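Long-range contacts in precorrin-6y methyltransferase/putative decarboxylase (Methanothermobacter thermautotrophicus, PDB 1L3I), which probably catalyses the S-adenosylmethionine-dependent methylation of cobalt-precorrin-6B at C-15 and its decarboxylation at C-12, giving cobalt-precorrin-7 on the anaerobic route to adenosylcobalamin: residues A[33-38]-A[100-105]; A[55-60]-A[83-88]; A[115-120]-A[145-150]; A[153-158]-A[181-186]. All blocks are in the same frame, centred on the assembly; numbering follows the deposited sequence.

Contact 1. Residues A[33-38]-A[100-105]; sequences KNDVAV and DIDIAV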
# COMPACT_ATOMS: atom_id res chain seq x y z
N LYS A 33 -17.62 3.00 28.73
CA LYS A 33 -17.76 2.14 29.90
C LYS A 33 -19.14 1.57 30.16
O LYS A 33 -19.28 0.65 30.96
CB LYS A 33 -17.23 2.87 31.13
CG LYS A 33 -15.70 2.96 31.17
CD LYS A 33 -15.26 3.62 32.47
CE LYS A 33 -13.75 3.52 32.69
NZ LYS A 33 -13.43 3.78 34.13
N ASN A 34 -20.16 2.11 29.51
CA ASN A 34 -21.53 1.62 29.70
C ASN A 34 -22.03 0.92 28.45
O ASN A 34 -23.23 0.69 28.29
CB ASN A 34 -22.49 2.77 30.03
CG ASN A 34 -22.14 3.48 31.32
OD1 ASN A 34 -21.44 2.93 32.19
ND2 ASN A 34 -22.59 4.73 31.44
N ASP A 35 -21.10 0.60 27.55
CA ASP A 35 -21.45 -0.06 26.30
C ASP A 35 -21.46 -1.57 26.43
O ASP A 35 -20.69 -2.15 27.21
CB ASP A 35 -20.48 0.33 25.19
CG ASP A 35 -20.77 1.71 24.62
OD1 ASP A 35 -21.92 2.16 24.74
OD2 ASP A 35 -19.84 2.33 24.03
N VAL A 36 -22.32 -2.19 25.65
CA VAL A 36 -22.46 -3.64 25.60
C VAL A 36 -21.97 -3.97 24.19
O VAL A 36 -22.50 -3.46 23.21
CB VAL A 36 -23.93 -4.09 25.76
CG1 VAL A 36 -24.04 -5.60 25.60
CG2 VAL A 36 -24.47 -3.65 27.10
N ALA A 37 -20.94 -4.79 24.08
CA ALA A 37 -20.40 -5.12 22.78
C ALA A 37 -20.44 -6.60 22.49
O ALA A 37 -20.50 -7.42 23.39
CB ALA A 37 -18.96 -4.62 22.70
N VAL A 38 -20.43 -6.93 21.20
CA VAL A 38 -20.39 -8.33 20.77
C VAL A 38 -19.27 -8.46 19.74
O VAL A 38 -19.12 -7.61 18.86
CB VAL A 38 -21.75 -8.83 20.17
CG1 VAL A 38 -22.11 -8.07 18.92
CG2 VAL A 38 -21.66 -10.31 19.86
N ASP A 100 -29.48 -6.36 23.74
CA ASP A 100 -29.15 -5.39 22.70
C ASP A 100 -27.72 -4.89 22.86
O ASP A 100 -27.20 -4.82 23.97
CB ASP A 100 -30.15 -4.23 22.69
CG ASP A 100 -31.52 -4.62 22.14
OD1 ASP A 100 -31.66 -5.70 21.50
OD2 ASP A 100 -32.47 -3.84 22.35
N ILE A 101 -27.12 -4.50 21.74
CA ILE A 101 -25.73 -4.06 21.73
C ILE A 101 -25.49 -2.64 21.24
O ILE A 101 -26.22 -2.11 20.41
CB ILE A 101 -24.88 -5.00 20.83
CG1 ILE A 101 -25.52 -5.04 19.43
CG2 ILE A 101 -24.79 -6.40 21.45
CD1 ILE A 101 -24.80 -5.87 18.44
N ASP A 102 -24.42 -2.05 21.74
CA ASP A 102 -24.02 -0.70 21.38
C ASP A 102 -22.93 -0.80 20.31
O ASP A 102 -22.83 0.07 19.45
CB ASP A 102 -23.47 0.03 22.59
CG ASP A 102 -24.51 0.21 23.67
OD1 ASP A 102 -25.47 0.98 23.43
OD2 ASP A 102 -24.40 -0.42 24.74
N ILE A 103 -22.13 -1.86 20.40
CA ILE A 103 -21.03 -2.09 19.48
C ILE A 103 -21.04 -3.54 18.98
O ILE A 103 -21.21 -4.48 19.76
CB ILE A 103 -19.67 -1.83 20.16
CG1 ILE A 103 -19.58 -0.39 20.65
CG2 ILE A 103 -18.52 -2.15 19.22
CD1 ILE A 103 -18.44 -0.16 21.61
N ALA A 104 -20.85 -3.71 17.69
CA ALA A 104 -20.79 -5.03 17.08
C ALA A 104 -19.60 -5.08 16.11
O ALA A 104 -19.52 -4.30 15.15
CB ALA A 104 -22.08 -5.33 16.33
N VAL A 105 -18.65 -5.96 16.41
CA VAL A 105 -17.48 -6.17 15.56
C VAL A 105 -17.59 -7.58 14.98
O VAL A 105 -17.72 -8.57 15.72
CB VAL A 105 -16.15 -6.06 16.34
CG1 VAL A 105 -14.95 -6.39 15.42
CG2 VAL A 105 -16.04 -4.65 16.95
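D100 meets V36 through its backbone, its O lying 3.6 Å from V36 CG1. At I101 the side chain reaches further up the partner strand: CD1 comes to 3.5 Å from V38 CG1, a methyl that sits between the backbone N and the carbonyl carbon of V38 (chi1 63°) and also packs on A104 CB. D102, where the chain bends sharply, is the polar centre. Its N donates to V36 O at 2.8 Å while its OD2 accepts from V36 N at 2.9 Å through the anti lone pair, so one residue grips both backbone polar atoms of V36. An alanine here would lack the carboxylate and would probably leave V36 N without its acceptor. That carboxylate also lies near another, D35 OD1 standing 3.6 Å from D102 OD2 with the two planes 38° apart; K125 and R129 make long, weak ion pairs with D102 and D35 respectively, which may ease the repulsion. I103 N adds a second, longer bond to V36 O, and from I103 the strand runs regularly: I103 O receives V38 N, I103 CB packs at 3.8 Å on A37 CB, and V105 N closes an almost straight bond (174°) to V38 O at 3.0 Å. These are neighbouring parallel strands of the Rossmann-like methyltransferase sheet, and V105 lies about 6 Å, side chain to ligand, from bound S-adenosylhomocysteine. Strand 57-62 flanks 36-40, strand 128-134 flanks 101-106, and I120 of helix 113-122 packs on I101 and A104.

Contact 2. Residues A[55-60]-A[83-88]; sequences VRRVYA and NVTLME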
# COMPACT_ATOMS: atom_id res chain seq x y z
N VAL A 55 -15.38 -1.56 27.83
CA VAL A 55 -16.83 -1.55 27.90
C VAL A 55 -17.36 -2.27 29.13
O VAL A 55 -16.59 -2.83 29.93
CB VAL A 55 -17.49 -2.10 26.58
CG1 VAL A 55 -17.03 -1.31 25.39
CG2 VAL A 55 -17.18 -3.56 26.39
N ARG A 56 -18.68 -2.26 29.30
CA ARG A 56 -19.32 -2.90 30.44
C ARG A 56 -19.38 -4.42 30.31
O ARG A 56 -18.94 -5.14 31.19
CB ARG A 56 -20.72 -2.30 30.66
CG ARG A 56 -21.53 -2.87 31.84
CD ARG A 56 -22.77 -2.03 32.14
NE ARG A 56 -23.38 -1.50 30.91
CZ ARG A 56 -24.68 -1.32 30.71
NH1 ARG A 56 -25.56 -1.63 31.65
NH2 ARG A 56 -25.11 -0.83 29.54
N ARG A 57 -19.91 -4.91 29.19
CA ARG A 57 -20.03 -6.33 28.95
C ARG A 57 -19.70 -6.66 27.49
O ARG A 57 -20.13 -5.93 26.58
CB ARG A 57 -21.46 -6.80 29.31
CG ARG A 57 -21.83 -8.24 28.93
CD ARG A 57 -21.04 -9.31 29.70
NE ARG A 57 -21.38 -9.39 31.12
CZ ARG A 57 -20.73 -10.13 32.03
NH1 ARG A 57 -19.69 -10.88 31.68
NH2 ARG A 57 -21.11 -10.10 33.30
N VAL A 58 -18.92 -7.72 27.28
CA VAL A 58 -18.55 -8.14 25.94
C VAL A 58 -19.03 -9.56 25.76
O VAL A 58 -18.90 -10.37 26.67
CB VAL A 58 -17.00 -8.13 25.71
CG1 VAL A 58 -16.67 -8.49 24.27
CG2 VAL A 58 -16.40 -6.79 26.04
N TYR A 59 -19.63 -9.85 24.62
CA TYR A 59 -20.09 -11.19 24.27
C TYR A 59 -19.19 -11.67 23.13
O TYR A 59 -19.26 -11.13 22.03
CB TYR A 59 -21.55 -11.15 23.80
CG TYR A 59 -22.52 -10.83 24.89
CD1 TYR A 59 -22.88 -9.51 25.16
CD2 TYR A 59 -23.04 -11.83 25.71
CE1 TYR A 59 -23.73 -9.19 26.22
CE2 TYR A 59 -23.89 -11.54 26.77
CZ TYR A 59 -24.23 -10.22 27.02
OH TYR A 59 -25.05 -9.92 28.07
N ALA A 60 -18.32 -12.63 23.40
CA ALA A 60 -17.39 -13.17 22.40
C ALA A 60 -17.89 -14.51 21.87
O ALA A 60 -17.97 -15.50 22.59
CB ALA A 60 -16.01 -13.32 23.00
N ASN A 83 -15.90 -9.67 32.69
CA ASN A 83 -17.04 -8.99 32.05
C ASN A 83 -17.25 -9.51 30.63
O ASN A 83 -17.96 -8.89 29.82
CB ASN A 83 -16.84 -7.46 32.02
CG ASN A 83 -15.68 -7.04 31.13
OD1 ASN A 83 -14.68 -7.75 30.98
ND2 ASN A 83 -15.79 -5.85 30.54
N VAL A 84 -16.63 -10.65 30.33
CA VAL A 84 -16.71 -11.27 29.03
C VAL A 84 -17.50 -12.58 29.11
O VAL A 84 -17.20 -13.46 29.92
CB VAL A 84 -15.29 -11.56 28.44
CG1 VAL A 84 -15.40 -12.32 27.13
CG2 VAL A 84 -14.53 -10.26 28.22
N THR A 85 -18.52 -12.70 28.26
CA THR A 85 -19.34 -13.90 28.21
C THR A 85 -18.95 -14.63 26.93
O THR A 85 -19.25 -14.17 25.83
CB THR A 85 -20.83 -13.54 28.16
OG1 THR A 85 -21.16 -12.75 29.31
CG2 THR A 85 -21.68 -14.80 28.15
N LEU A 86 -18.20 -15.72 27.08
CA LEU A 86 -17.77 -16.53 25.95
C LEU A 86 -18.91 -17.44 25.51
O LEU A 86 -19.58 -18.04 26.33
CB LEU A 86 -16.54 -17.36 26.35
CG LEU A 86 -15.27 -16.54 26.53
CD1 LEU A 86 -14.31 -17.26 27.43
CD2 LEU A 86 -14.64 -16.26 25.18
N MSE A 87 -19.11 -17.53 24.20
CA MSE A 87 -20.18 -18.35 23.67
C MSE A 87 -19.72 -19.18 22.48
O MSE A 87 -19.44 -18.63 21.41
CB MSE A 87 -21.34 -17.46 23.22
CG MSE A 87 -21.86 -16.55 24.30
SE MSE A 87 -23.38 -15.53 23.67
CE MSE A 87 -22.44 -14.06 22.89
N GLU A 88 -19.61 -20.50 22.67
CA GLU A 88 -19.21 -21.36 21.58
C GLU A 88 -20.45 -21.65 20.76
O GLU A 88 -21.51 -21.91 21.32
CB GLU A 88 -18.60 -22.67 22.06
CG GLU A 88 -18.07 -23.49 20.90
CD GLU A 88 -17.87 -24.94 21.23
OE1 GLU A 88 -17.31 -25.25 22.31
OE2 GLU A 88 -18.24 -25.80 20.40
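V58 and V84 lead the pairing of two parallel strands, 57-62 and 84-88, that helix 65-77 joins in a beta-alpha-beta unit of the Rossmann-like fold. V58 N bonds to N83 O at 3.0 Å, V58 O takes T85 N at 2.8 Å, and the ladder continues through A60 N to T85 O and M87 N to A60 O. On the face carrying V58 and A60, A60 CB touches L86 CD2 at 3.9 Å. On the other face Y59 and T85 run alongside each other in the same direction, with T85 CB 3.7 Å from Y59 CD2. R57 starts with CG anti to its backbone N (chi1 171°), then bends twice: CD packs 3.1 Å from N83 O, and one guanidinium face lies against N83 CA. An alanine in place of R57 would remove this arm and is likely to leave a gap beside N83 and T85. Further out, L51 and T48 of helix 46-52 back V58 and A60, while the Y59 side chain touches V36, V38, I98 and P99. N83 has its own fixing: ND2 bonds to A52 O and also to R56 O at 3.3 Å, standing well above the plane of the R56 carbonyl.

Contact 3. Residues A[115-120]-A[145-150]; sequences EILRII and ECLRDL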
# COMPACT_ATOMS: atom_id res chain seq x y z
N GLU A 115 -26.78 -12.88 7.13
CA GLU A 115 -27.65 -13.28 8.23
C GLU A 115 -27.21 -12.61 9.53
O GLU A 115 -28.04 -12.07 10.27
CB GLU A 115 -27.59 -14.80 8.39
CG GLU A 115 -28.52 -15.38 9.42
CD GLU A 115 -28.41 -16.90 9.52
OE1 GLU A 115 -27.62 -17.51 8.75
OE2 GLU A 115 -29.13 -17.49 10.37
N ILE A 116 -25.91 -12.70 9.81
CA ILE A 116 -25.26 -12.14 10.99
C ILE A 116 -25.54 -10.65 11.07
O ILE A 116 -25.90 -10.15 12.13
CB ILE A 116 -23.73 -12.38 10.93
CG1 ILE A 116 -23.41 -13.85 11.13
CG2 ILE A 116 -22.98 -11.53 11.97
CD1 ILE A 116 -21.94 -14.18 10.90
N LEU A 117 -25.40 -9.96 9.94
CA LEU A 117 -25.65 -8.52 9.92
C LEU A 117 -27.12 -8.15 10.16
O LEU A 117 -27.41 -7.31 11.01
CB LEU A 117 -25.14 -7.89 8.62
CG LEU A 117 -23.62 -7.74 8.46
CD1 LEU A 117 -23.38 -7.08 7.13
CD2 LEU A 117 -23.01 -6.94 9.60
N ARG A 118 -28.04 -8.81 9.44
CA ARG A 118 -29.47 -8.56 9.60
C ARG A 118 -29.85 -8.68 11.07
O ARG A 118 -30.60 -7.85 11.57
CB ARG A 118 -30.30 -9.57 8.83
CG ARG A 118 -30.46 -9.29 7.35
CD ARG A 118 -31.37 -10.33 6.76
NE ARG A 118 -31.46 -10.29 5.32
CZ ARG A 118 -31.30 -11.36 4.54
NH1 ARG A 118 -31.03 -12.55 5.07
NH2 ARG A 118 -31.46 -11.25 3.21
N ILE A 119 -29.35 -9.72 11.73
CA ILE A 119 -29.60 -9.95 13.16
C ILE A 119 -28.98 -8.83 13.99
O ILE A 119 -29.62 -8.32 14.90
CB ILE A 119 -29.04 -11.33 13.65
CG1 ILE A 119 -29.75 -12.49 12.93
CG2 ILE A 119 -29.13 -11.45 15.16
CD1 ILE A 119 -29.11 -13.85 13.17
N ILE A 120 -27.73 -8.46 13.70
CA ILE A 120 -27.09 -7.39 14.46
C ILE A 120 -27.93 -6.11 14.33
O ILE A 120 -28.07 -5.37 15.28
CB ILE A 120 -25.61 -7.10 14.01
CG1 ILE A 120 -24.67 -8.23 14.47
CG2 ILE A 120 -25.13 -5.77 14.58
CD1 ILE A 120 -23.24 -8.08 13.99
N GLU A 145 -22.90 -3.89 0.40
CA GLU A 145 -24.25 -4.08 -0.13
C GLU A 145 -25.22 -4.36 1.02
O GLU A 145 -26.20 -3.64 1.20
CB GLU A 145 -24.28 -5.23 -1.17
CG GLU A 145 -25.68 -5.44 -1.83
CD GLU A 145 -25.67 -6.37 -3.06
OE1 GLU A 145 -25.34 -7.58 -2.91
OE2 GLU A 145 -26.02 -5.90 -4.17
N CYS A 146 -24.92 -5.36 1.83
CA CYS A 146 -25.79 -5.71 2.95
C CYS A 146 -26.08 -4.55 3.87
O CYS A 146 -27.23 -4.28 4.15
CB CYS A 146 -25.20 -6.86 3.74
SG CYS A 146 -25.40 -8.42 2.88
N LEU A 147 -25.04 -3.86 4.32
CA LEU A 147 -25.25 -2.75 5.22
C LEU A 147 -26.03 -1.61 4.59
O LEU A 147 -26.80 -0.94 5.27
CB LEU A 147 -23.93 -2.26 5.81
CG LEU A 147 -23.38 -3.14 6.94
CD1 LEU A 147 -21.96 -2.74 7.25
CD2 LEU A 147 -24.25 -3.01 8.17
N ARG A 148 -25.85 -1.38 3.29
CA ARG A 148 -26.60 -0.33 2.60
C ARG A 148 -28.07 -0.73 2.57
O ARG A 148 -28.95 0.06 2.90
CB ARG A 148 -26.14 -0.13 1.15
CG ARG A 148 -25.27 1.09 0.96
CD ARG A 148 -24.76 1.16 -0.45
NE ARG A 148 -23.41 1.74 -0.51
CZ ARG A 148 -22.88 2.27 -1.61
NH1 ARG A 148 -23.59 2.29 -2.75
NH2 ARG A 148 -21.67 2.80 -1.57
N ASP A 149 -28.29 -1.99 2.19
CA ASP A 149 -29.62 -2.56 2.09
C ASP A 149 -30.38 -2.55 3.42
O ASP A 149 -31.61 -2.57 3.43
CB ASP A 149 -29.54 -3.99 1.55
CG ASP A 149 -29.05 -4.05 0.11
OD1 ASP A 149 -28.78 -2.97 -0.49
OD2 ASP A 149 -28.93 -5.17 -0.42
N LEU A 150 -29.65 -2.52 4.52
CA LEU A 150 -30.28 -2.49 5.84
C LEU A 150 -30.49 -1.05 6.28
O LEU A 150 -30.87 -0.80 7.42
CB LEU A 150 -29.45 -3.27 6.85
CG LEU A 150 -29.28 -4.76 6.58
CD1 LEU A 150 -28.39 -5.38 7.64
CD2 LEU A 150 -30.64 -5.46 6.53
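L117 and L150 reach across with similar torsions. In L117, CG is anti to the carbonyl carbon (chi1 -73°) and CD1 is anti to CA (chi2 -179°), an extended branch that carries this methyl to helix 137-149. There it touches two adjacent residues, 3.9 Å from C146 CB and 3.9 Å from L147 CG, with the L117 and L147 side chains crossing at about a right angle. L150 answers in the reverse direction. Its CG is likewise anti to the carbonyl carbon (chi1 -63°), and its two methyls divide the work: CD1 lies over the backbone, 3.9 Å from R118 N, and touches L117 CB at 4.2 Å, whereas CD2 meets the aliphatic R118 CG at 3.9 Å. No hydrogen bond joins the segments; the joint is small and apolar, burying 203 Å² in all. The helix ends just before L150, whose N makes just weak bonds back to C146 O and L147 O. On the other helix K121 NZ bonds to L150 O, a polar tie beside the apolar patch. Beneath both helices lies strand 128-134: L117 and L147 both pack on I130, and L117 reaches V132 as well. Helix 113-122 precedes that strand in the chain and helix 137-149 follows it, so the contact is the side-by-side packing of two helices on one face of the sheet, as expected of the layered alpha/beta Rossmann-like methyltransferase fold.

Contact 4. Residues A[153-158]-A[181-186]; sequences DVNITE and LIYTGV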
# COMPACT_ATOMS: atom_id res chain seq x y z
N ASP A 153 -25.48 4.07 6.73
CA ASP A 153 -24.56 4.91 5.97
C ASP A 153 -23.26 4.10 6.13
O ASP A 153 -22.72 4.02 7.24
CB ASP A 153 -24.42 6.28 6.62
CG ASP A 153 -23.57 7.25 5.80
OD1 ASP A 153 -22.43 6.90 5.38
OD2 ASP A 153 -24.02 8.40 5.61
N VAL A 154 -22.82 3.48 5.04
CA VAL A 154 -21.63 2.63 5.03
C VAL A 154 -20.32 3.27 4.58
O VAL A 154 -20.31 4.08 3.65
CB VAL A 154 -21.84 1.43 4.12
CG1 VAL A 154 -20.72 0.44 4.29
CG2 VAL A 154 -23.17 0.78 4.42
N ASN A 155 -19.22 2.87 5.21
CA ASN A 155 -17.90 3.37 4.87
C ASN A 155 -16.90 2.22 4.80
O ASN A 155 -17.12 1.19 5.44
CB ASN A 155 -17.41 4.37 5.91
CG ASN A 155 -18.18 5.65 5.88
OD1 ASN A 155 -17.89 6.54 5.08
ND2 ASN A 155 -19.22 5.74 6.72
N ILE A 156 -15.83 2.38 4.02
CA ILE A 156 -14.80 1.34 3.91
C ILE A 156 -13.41 1.96 3.95
O ILE A 156 -13.15 2.96 3.29
CB ILE A 156 -14.94 0.46 2.61
CG1 ILE A 156 -13.85 -0.63 2.58
CG2 ILE A 156 -14.86 1.32 1.35
CD1 ILE A 156 -14.01 -1.68 1.53
N THR A 157 -12.53 1.40 4.78
CA THR A 157 -11.15 1.85 4.87
C THR A 157 -10.24 0.65 4.70
O THR A 157 -10.43 -0.36 5.37
CB THR A 157 -10.84 2.49 6.20
OG1 THR A 157 -11.64 3.66 6.34
CG2 THR A 157 -9.39 2.87 6.31
N GLU A 158 -9.28 0.74 3.78
CA GLU A 158 -8.35 -0.35 3.55
C GLU A 158 -6.97 0.03 4.04
O GLU A 158 -6.40 1.03 3.60
CB GLU A 158 -8.28 -0.69 2.08
CG GLU A 158 -7.46 -1.92 1.83
CD GLU A 158 -8.21 -2.99 1.09
OE1 GLU A 158 -9.43 -2.85 0.85
OE2 GLU A 158 -7.55 -4.00 0.74
N LEU A 181 -11.89 -2.32 6.71
CA LEU A 181 -12.84 -2.17 7.80
C LEU A 181 -14.07 -1.49 7.21
O LEU A 181 -13.97 -0.38 6.67
CB LEU A 181 -12.29 -1.32 8.94
CG LEU A 181 -11.07 -1.86 9.71
CD1 LEU A 181 -10.70 -0.87 10.79
CD2 LEU A 181 -11.36 -3.22 10.30
N ILE A 182 -15.18 -2.23 7.17
CA ILE A 182 -16.44 -1.71 6.66
C ILE A 182 -17.24 -1.32 7.92
O ILE A 182 -17.54 -2.18 8.76
CB ILE A 182 -17.19 -2.76 5.80
CG1 ILE A 182 -16.38 -3.10 4.55
CG2 ILE A 182 -18.57 -2.25 5.39
CD1 ILE A 182 -15.29 -4.09 4.77
N TYR A 183 -17.56 -0.04 8.07
CA TYR A 183 -18.27 0.41 9.26
C TYR A 183 -19.47 1.31 8.97
O TYR A 183 -19.51 2.01 7.95
CB TYR A 183 -17.29 1.07 10.23
CG TYR A 183 -16.55 2.25 9.65
CD1 TYR A 183 -16.98 3.55 9.92
CD2 TYR A 183 -15.49 2.08 8.75
CE1 TYR A 183 -16.37 4.65 9.33
CE2 TYR A 183 -14.88 3.17 8.15
CZ TYR A 183 -15.34 4.45 8.43
OH TYR A 183 -14.78 5.54 7.81
N THR A 184 -20.43 1.29 9.90
CA THR A 184 -21.68 2.05 9.79
C THR A 184 -21.69 3.49 10.33
O THR A 184 -20.75 3.94 11.00
CB THR A 184 -22.87 1.26 10.41
OG1 THR A 184 -22.62 1.03 11.80
CG2 THR A 184 -23.05 -0.09 9.72
N GLY A 185 -22.82 4.17 10.05
CA GLY A 185 -23.06 5.56 10.43
C GLY A 185 -23.02 6.00 11.89
O GLY A 185 -22.65 5.23 12.79
N VAL A 186 -23.51 7.23 12.12
CA VAL A 186 -23.52 7.88 13.45
C VAL A 186 -24.05 7.00 14.60
O VAL A 186 -25.12 6.36 14.44
CB VAL A 186 -24.28 9.26 13.43
CG1 VAL A 186 -23.58 10.28 14.33
CG2 VAL A 186 -24.43 9.80 12.01
O HOH W 1 -13.54 5.31 5.10
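Y183 OH and T157 OG1 hold the same water, which lies 3.0 Å from Y183 OH, 2.8 Å from T157 OG1, and donates to I156 O. Three groups from both strands of the hairpin thus grip one molecule. In the tyrosine, CG takes a crowded position between the backbone N and the carbonyl carbon (chi1 58°). The ring lies over N155 CB, which sits on its face in a CH-pi contact, 3.6 Å from the centroid, and the amide plane is turned only 20° from the ring plane; T157 OG1 comes to the ring edge. Beneath, N155 with Y183 and T157 with L181 form antiparallel hydrogen-bonded pairs, L181 N reaching T157 O at 2.8 Å. I156 and I182 make the non-hydrogen-bonded pair between them. On their face V154 CG1 touches I182 CG2 at 3.6 Å, backed by A143, M144 and L147. T157 and E158 also pair with an antiparallel strand of a second subunit, carrying the sheet across the interface. The chemistry is therefore two-sided: V154 and I182 pack on helix 137-149, whereas I156 on the same face meets neighbouring subunits, and on the other face a water-bridged tyrosine ties the strands together.

Overall arrangement
The contacts follow the chain: contact 2 is nested inside the loop closed by contact 1, then come contact 3 and contact 4. Contacts 1, 2 and 4 all belong to one mixed sheet. Contacts 1 and 2 have centres 10 Å apart: strand 36-40 of contact 1 lies beside strand 57-62 of contact 2, and just ahead of them N34 O is hydrogen-bonded to R56 NH2; contact 4 lies toward the other edge, its centre 24 Å from that of contact 2. Contact 3 joins two helices on the sheet, touching contact 1 through I120 and contact 4 through L147. The parallel part carries the S-adenosylmethionine-binding core, while the hairpin beyond it extends the sheet into a neighbouring subunit.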